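Local coordinates for protein male-specific lethal-3 (Drosophila melanogaster, PDB 3M9Q), which recognises a trimethylated lysine in the tail of histone H3 through its chromodomain and belongs to the MSL acetyltransferase complex that doubles transcription from the male X chromosome, at residues K22-C28 with L39-L45; E16-F20 with R77-K83. The protein carries 1 engineered substitution. All coordinates share one frame. Residues are numbered along the deposited sequence.

How the contacts relate
This chromodomain illustrates how a small beta domain can combine pairing of neighbouring strands with contacts between distant parts of the chain. Contact 1 is local, the hairpin of strands 25-29 and 39-51; contact 2 brings the lead-in E16-F20 against R77-K83, 57 residues apart at their closest ends, so that contact 1 is nested inside the loop closed by contact 2. Their centres lie about 11 Å apart, and strand 81-83 borders strand 25-29 in the shared sheet. A partly exposed salt bridge, E24 OE2 to K83 NZ (2.8 Å), and buried packing of V26 CG1 on F20 CD1 (3.5 Å) tie lead-in, hairpin and strand 81-83 together.

Contact 1. Residues K22-C28 with L39-L45; sequences KGEIVLC and LYTSKVL
An antiparallel beta ladder joins K22-C28 to L39-L45, pairing the first two strands of the chromodomain sheet as the arms of a hairpin. Strand segments 25-28 and 39-45 run at 155°, their axes approaching to 4.3 Å. Extended backbones place I25 opposite K43 and L27 opposite T41 as non-hydrogen-bonded pairs (CA to CA 4.6 and 4.7 Å), alternating with the hydrogen-bonded pairs V26-S42 and C28-Y40 (5.2 and 5.0 Å). V26 N reaches S42 O at 2.9 Å and S42 N returns to V26 O at 2.8 Å; C28 N to Y40 O (2.9 Å) and Y40 N to C28 O (2.8 Å) repeat this.

This hairpin belongs to the curved antiparallel sheet of the chromo fold, against which helix 86-100 packs: L27 and L39 both touch that helix, and L39 CD2 lies 4.1 Å from L27 CB. V26, C28, Y40 and S42 point to one face, I25, L27, T41 and K43 to the other; on the first, S42 OG (m rotamer) donates to Y40 O (2.9 Å). G23 N bonds V44 O (2.8 Å), at a phi (94°) where a CB would jam against K22 O, which calls for glycine; V44 N bonds E24 O (2.9 Å). V44 CG2 meets V26 CG1 at 3.9 Å. From an all-t K22, one water spans NZ (2.8 Å) and L45 O (3.0 Å).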
loop_
_atom_site.group_PDB
_atom_site.type_symbol
_atom_site.label_atom_id
_atom_site.label_comp_id
_atom_site.label_asym_id
_atom_site.label_seq_id
_atom_site.Cartn_x
_atom_site.Cartn_y
_atom_site.Cartn_z
ATOM N N LYS A 22 8.702 -5.010 -6.911
ATOM C CA LYS A 22 8.065 -6.320 -7.046
ATOM C C LYS A 22 8.645 -7.312 -6.051
ATOM O O LYS A 22 9.859 -7.459 -5.930
ATOM C CB LYS A 22 8.208 -6.863 -8.476
ATOM C CG LYS A 22 7.530 -8.217 -8.669
ATOM C CD LYS A 22 7.449 -8.651 -10.129
ATOM C CE LYS A 22 6.697 -9.982 -10.270
ATOM N NZ LYS A 22 6.526 -10.407 -11.697
ATOM N N GLY A 23 7.756 -8.003 -5.346
ATOM C CA GLY A 23 8.132 -9.012 -4.364
ATOM C C GLY A 23 8.222 -8.492 -2.947
ATOM O O GLY A 23 8.253 -9.267 -2.004
ATOM N N GLU A 24 8.274 -7.177 -2.797
ATOM C CA GLU A 24 8.401 -6.557 -1.466
ATOM C C GLU A 24 7.153 -6.756 -0.623
ATOM O O GLU A 24 6.030 -6.682 -1.124
ATOM C CB GLU A 24 8.669 -5.058 -1.620
ATOM C CG GLU A 24 9.124 -4.372 -0.355
ATOM C CD GLU A 24 9.470 -2.915 -0.559
ATOM O OE1 GLU A 24 9.356 -2.405 -1.690
ATOM O OE2 GLU A 24 9.871 -2.260 0.423
ATOM N N ILE A 25 7.364 -6.999 0.661
ATOM C CA ILE A 25 6.277 -6.980 1.637
ATOM C C ILE A 25 6.114 -5.546 2.107
ATOM O O ILE A 25 7.080 -4.901 2.506
ATOM C CB ILE A 25 6.544 -7.898 2.850
ATOM C CG1 ILE A 25 6.808 -9.340 2.408
ATOM C CG2 ILE A 25 5.358 -7.844 3.817
ATOM C CD1 ILE A 25 5.719 -9.950 1.546
ATOM N N VAL A 26 4.887 -5.055 2.019
ATOM C CA VAL A 26 4.543 -3.679 2.387
ATOM C C VAL A 26 3.273 -3.683 3.223
ATOM O O VAL A 26 2.531 -4.662 3.242
ATOM C CB VAL A 26 4.353 -2.795 1.129
ATOM C CG1 VAL A 26 5.645 -2.740 0.301
ATOM C CG2 VAL A 26 3.165 -3.289 0.281
ATOM N N LEU A 27 3.025 -2.593 3.925
ATOM C CA LEU A 27 1.809 -2.464 4.714
ATOM C C LEU A 27 0.919 -1.431 4.039
ATOM O O LEU A 27 1.371 -0.332 3.717
ATOM C CB LEU A 27 2.135 -2.072 6.158
ATOM C CG LEU A 27 3.213 -2.937 6.832
ATOM C CD1 LEU A 27 3.463 -2.481 8.268
ATOM C CD2 LEU A 27 2.900 -4.434 6.795
ATOM N N CYS A 28 -0.328 -1.794 3.799
ATOM C CA CYS A 28 -1.251 -0.968 3.022
ATOM C C CYS A 28 -2.400 -0.473 3.882
ATOM O O CYS A 28 -3.088 -1.253 4.529
ATOM C CB CYS A 28 -1.829 -1.782 1.856
ATOM S SG CYS A 28 -2.907 -0.837 0.737
ATOM N N LEU A 39 -3.822 -1.211 8.875
ATOM C CA LEU A 39 -2.833 -1.600 7.867
ATOM C C LEU A 39 -2.907 -3.081 7.572
ATOM O O LEU A 39 -3.010 -3.905 8.479
ATOM C CB LEU A 39 -1.423 -1.271 8.350
ATOM C CG LEU A 39 -1.075 0.217 8.389
ATOM C CD1 LEU A 39 0.075 0.490 9.364
ATOM C CD2 LEU A 39 -0.756 0.741 6.981
ATOM N N TYR A 40 -2.836 -3.410 6.292
ATOM C CA TYR A 40 -2.835 -4.800 5.834
ATOM C C TYR A 40 -1.481 -5.201 5.298
ATOM O O TYR A 40 -0.902 -4.511 4.457
ATOM C CB TYR A 40 -3.872 -4.991 4.730
ATOM C CG TYR A 40 -5.285 -4.666 5.177
ATOM C CD1 TYR A 40 -5.935 -5.436 6.130
ATOM C CD2 TYR A 40 -5.955 -3.566 4.681
ATOM C CE1 TYR A 40 -7.229 -5.124 6.549
ATOM C CE2 TYR A 40 -7.243 -3.258 5.088
ATOM C CZ TYR A 40 -7.874 -4.035 6.009
ATOM O OH TYR A 40 -9.158 -3.726 6.424
ATOM N N THR A 41 -0.984 -6.337 5.760
ATOM C CA THR A 41 0.269 -6.901 5.252
ATOM C C THR A 41 0.044 -7.387 3.830
ATOM O O THR A 41 -0.870 -8.159 3.556
ATOM C CB THR A 41 0.744 -8.044 6.149
ATOM O OG1 THR A 41 0.745 -7.578 7.508
ATOM C CG2 THR A 41 2.132 -8.523 5.762
ATOM N N SER A 42 0.874 -6.884 2.928
ATOM C CA SER A 42 0.670 -7.045 1.490
ATOM C C SER A 42 1.972 -7.358 0.768
ATOM O O SER A 42 3.060 -7.144 1.290
ATOM C CB SER A 42 0.086 -5.746 0.922
ATOM O OG SER A 42 -1.074 -5.333 1.635
ATOM N N LYS A 43 1.840 -7.867 -0.448
ATOM C CA LYS A 43 2.977 -8.195 -1.307
ATOM C C LYS A 43 2.814 -7.482 -2.635
ATOM O O LYS A 43 1.750 -7.535 -3.248
ATOM C CB LYS A 43 3.037 -9.711 -1.530
ATOM C CG LYS A 43 4.148 -10.203 -2.459
ATOM C CD LYS A 43 4.027 -11.707 -2.690
ATOM C CE LYS A 43 5.131 -12.279 -3.557
ATOM N NZ LYS A 43 4.903 -13.740 -3.800
ATOM N N VAL A 44 3.875 -6.838 -3.093
ATOM C CA VAL A 44 3.842 -6.116 -4.363
ATOM C C VAL A 44 3.981 -7.105 -5.515
ATOM O O VAL A 44 4.950 -7.863 -5.612
ATOM C CB VAL A 44 4.941 -5.040 -4.443
ATOM C CG1 VAL A 44 4.899 -4.315 -5.794
ATOM C CG2 VAL A 44 4.811 -4.049 -3.279
ATOM N N LEU A 45 2.995 -7.068 -6.401
ATOM C CA LEU A 45 2.932 -7.955 -7.566
ATOM C C LEU A 45 3.513 -7.327 -8.814
ATOM O O LEU A 45 4.039 -8.025 -9.671
ATOM C CB LEU A 45 1.483 -8.335 -7.850
ATOM C CG LEU A 45 0.761 -9.083 -6.733
ATOM C CD1 LEU A 45 -0.667 -9.393 -7.181
ATOM C CD2 LEU A 45 1.537 -10.347 -6.357
HETATM O O HOH W 1 4.898 -8.306 -12.515
#

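Contact 2. Residues E16-F20 with R77-K83; sequences ETPLF and RATVLLK
Apolar contact between E16-F20 and R77-K83 centres on F20, whose m rotamer (chi2 -86°) lays its ring against the second segment. L81 CD1 sits over one face, 4.3 Å from the F20 ring centroid and 26° off the normal, a CH-pi contact; L81 CB comes within 3.6 Å of F20 CZ, and A78 CB within 4.2 Å of F20 CE2. L19 CD1 adds a looser touch on A78 CB at 4.4 Å.

The backbones form no ladder here: E16-F20 is irregular, while R77-K83 makes a 3-10 turn at 78-80, with L81 N bonded to A78 O (3.0 Å), then enters strand 81-83. That short strand lies at the edge of the chromodomain sheet beside strand 25-29, just ahead of helix 86-100, and both F20 and L81 also pack on V26.

Polar contacts lie towards the two ends. R77, m at chi1 to chi3, curls so that NH2 forms a salt bridge with E16 OE2 at 2.8 Å, nearly linear at 175°. A water accepts from R77 NE and A78 N, both at 2.9 Å, and donates to E16 OE1 at 2.8 Å. At the other end, K83 NZ donates to L19 O at 2.8 Å and is also salt-bridged to E24.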
loop_
_atom_site.group_PDB
_atom_site.type_symbol
_atom_site.label_atom_id
_atom_site.label_comp_id
_atom_site.label_asym_id
_atom_site.label_seq_id
_atom_site.Cartn_x
_atom_site.Cartn_y
_atom_site.Cartn_z
ATOM N N GLU A 16 7.024 11.371 -9.751
ATOM C CA GLU A 16 7.277 10.492 -8.623
ATOM C C GLU A 16 8.539 9.685 -8.860
ATOM O O GLU A 16 9.009 9.534 -9.986
ATOM C CB GLU A 16 6.144 9.486 -8.424
ATOM C CG GLU A 16 4.813 10.052 -7.949
ATOM C CD GLU A 16 3.803 8.960 -7.598
ATOM O OE1 GLU A 16 4.089 7.763 -7.783
ATOM O OE2 GLU A 16 2.708 9.309 -7.104
ATOM N N THR A 17 9.073 9.177 -7.768
ATOM C CA THR A 17 10.113 8.163 -7.781
ATOM C C THR A 17 9.459 6.845 -7.369
ATOM O O THR A 17 8.598 6.847 -6.494
ATOM C CB THR A 17 11.217 8.533 -6.766
ATOM O OG1 THR A 17 11.801 9.785 -7.149
ATOM C CG2 THR A 17 12.287 7.465 -6.692
ATOM N N PRO A 18 9.850 5.722 -7.983
ATOM C CA PRO A 18 9.287 4.462 -7.510
ATOM C C PRO A 18 9.891 4.103 -6.170
ATOM O O PRO A 18 11.105 4.191 -5.995
ATOM C CB PRO A 18 9.705 3.467 -8.589
ATOM C CG PRO A 18 10.952 4.033 -9.169
ATOM C CD PRO A 18 10.841 5.527 -9.059
ATOM N N LEU A 19 9.042 3.737 -5.224
ATOM C CA LEU A 19 9.458 3.609 -3.825
ATOM C C LEU A 19 9.424 2.196 -3.296
ATOM O O LEU A 19 9.984 1.917 -2.240
ATOM C CB LEU A 19 8.594 4.496 -2.942
ATOM C CG LEU A 19 8.687 5.994 -3.231
ATOM C CD1 LEU A 19 7.854 6.753 -2.215
ATOM C CD2 LEU A 19 10.125 6.481 -3.220
ATOM N N PHE A 20 8.755 1.320 -4.034
ATOM C CA PHE A 20 8.602 -0.096 -3.659
ATOM C C PHE A 20 8.879 -0.958 -4.874
ATOM O O PHE A 20 8.773 -0.486 -6.011
ATOM C CB PHE A 20 7.188 -0.362 -3.113
ATOM C CG PHE A 20 6.797 0.549 -1.981
ATOM C CD1 PHE A 20 7.135 0.241 -0.672
ATOM C CD2 PHE A 20 6.107 1.721 -2.222
ATOM C CE1 PHE A 20 6.781 1.092 0.353
ATOM C CE2 PHE A 20 5.769 2.571 -1.209
ATOM C CZ PHE A 20 6.101 2.259 0.080
ATOM N N ARG A 77 -1.692 3.591 -5.038
ATOM C CA ARG A 77 -0.627 4.606 -5.103
ATOM C C ARG A 77 0.304 4.489 -3.896
ATOM O O ARG A 77 -0.039 3.899 -2.877
ATOM C CB ARG A 77 -1.218 6.019 -5.177
ATOM C CG ARG A 77 -2.022 6.302 -6.439
ATOM C CD ARG A 77 -1.146 6.360 -7.689
ATOM N NE ARG A 77 -0.294 7.543 -7.711
ATOM C CZ ARG A 77 -0.648 8.710 -8.234
ATOM N NH1 ARG A 77 -1.840 8.842 -8.791
ATOM N NH2 ARG A 77 0.192 9.736 -8.213
ATOM N N ALA A 78 1.490 5.057 -4.022
ATOM C CA ALA A 78 2.515 4.926 -2.988
ATOM C C ALA A 78 2.055 5.500 -1.662
ATOM O O ALA A 78 2.505 5.095 -0.587
ATOM C CB ALA A 78 3.831 5.615 -3.426
ATOM N N THR A 79 1.136 6.444 -1.731
ATOM C CA THR A 79 0.759 7.204 -0.539
ATOM C C THR A 79 0.104 6.326 0.525
ATOM O O THR A 79 0.110 6.663 1.706
ATOM C CB THR A 79 -0.192 8.349 -0.891
ATOM O OG1 THR A 79 -1.360 7.815 -1.514
ATOM C CG2 THR A 79 0.467 9.309 -1.847
ATOM N N VAL A 80 -0.458 5.200 0.113
ATOM C CA VAL A 80 -1.157 4.334 1.071
ATOM C C VAL A 80 -0.290 3.176 1.551
ATOM O O VAL A 80 -0.740 2.343 2.337
ATOM C CB VAL A 80 -2.502 3.809 0.517
ATOM C CG1 VAL A 80 -3.406 4.981 0.117
ATOM C CG2 VAL A 80 -2.298 2.855 -0.651
ATOM N N LEU A 81 0.955 3.161 1.096
ATOM C CA LEU A 81 1.897 2.081 1.430
ATOM C C LEU A 81 2.959 2.527 2.422
ATOM O O LEU A 81 3.418 3.670 2.407
ATOM C CB LEU A 81 2.569 1.565 0.155
ATOM C CG LEU A 81 1.631 0.937 -0.872
ATOM C CD1 LEU A 81 2.442 0.429 -2.067
ATOM C CD2 LEU A 81 0.808 -0.169 -0.236
ATOM N N LEU A 82 3.342 1.597 3.286
ATOM C CA LEU A 82 4.440 1.775 4.232
ATOM C C LEU A 82 5.443 0.651 4.109
ATOM O O LEU A 82 5.083 -0.500 3.886
ATOM C CB LEU A 82 3.925 1.801 5.668
ATOM C CG LEU A 82 3.036 2.973 6.088
ATOM C CD1 LEU A 82 2.486 2.755 7.491
ATOM C CD2 LEU A 82 3.777 4.303 5.998
ATOM N N LYS A 83 6.703 1.000 4.305
ATOM C CA LYS A 83 7.779 0.015 4.401
ATOM C C LYS A 83 7.585 -0.905 5.606
ATOM O O LYS A 83 7.061 -0.500 6.635
ATOM C CB LYS A 83 9.130 0.721 4.501
ATOM C CG LYS A 83 9.548 1.466 3.240
ATOM C CD LYS A 83 9.995 0.511 2.165
ATOM C CE LYS A 83 10.329 1.213 0.862
ATOM N NZ LYS A 83 10.872 0.246 -0.123
HETATM O O HOH W 2 2.051 6.206 -6.627
#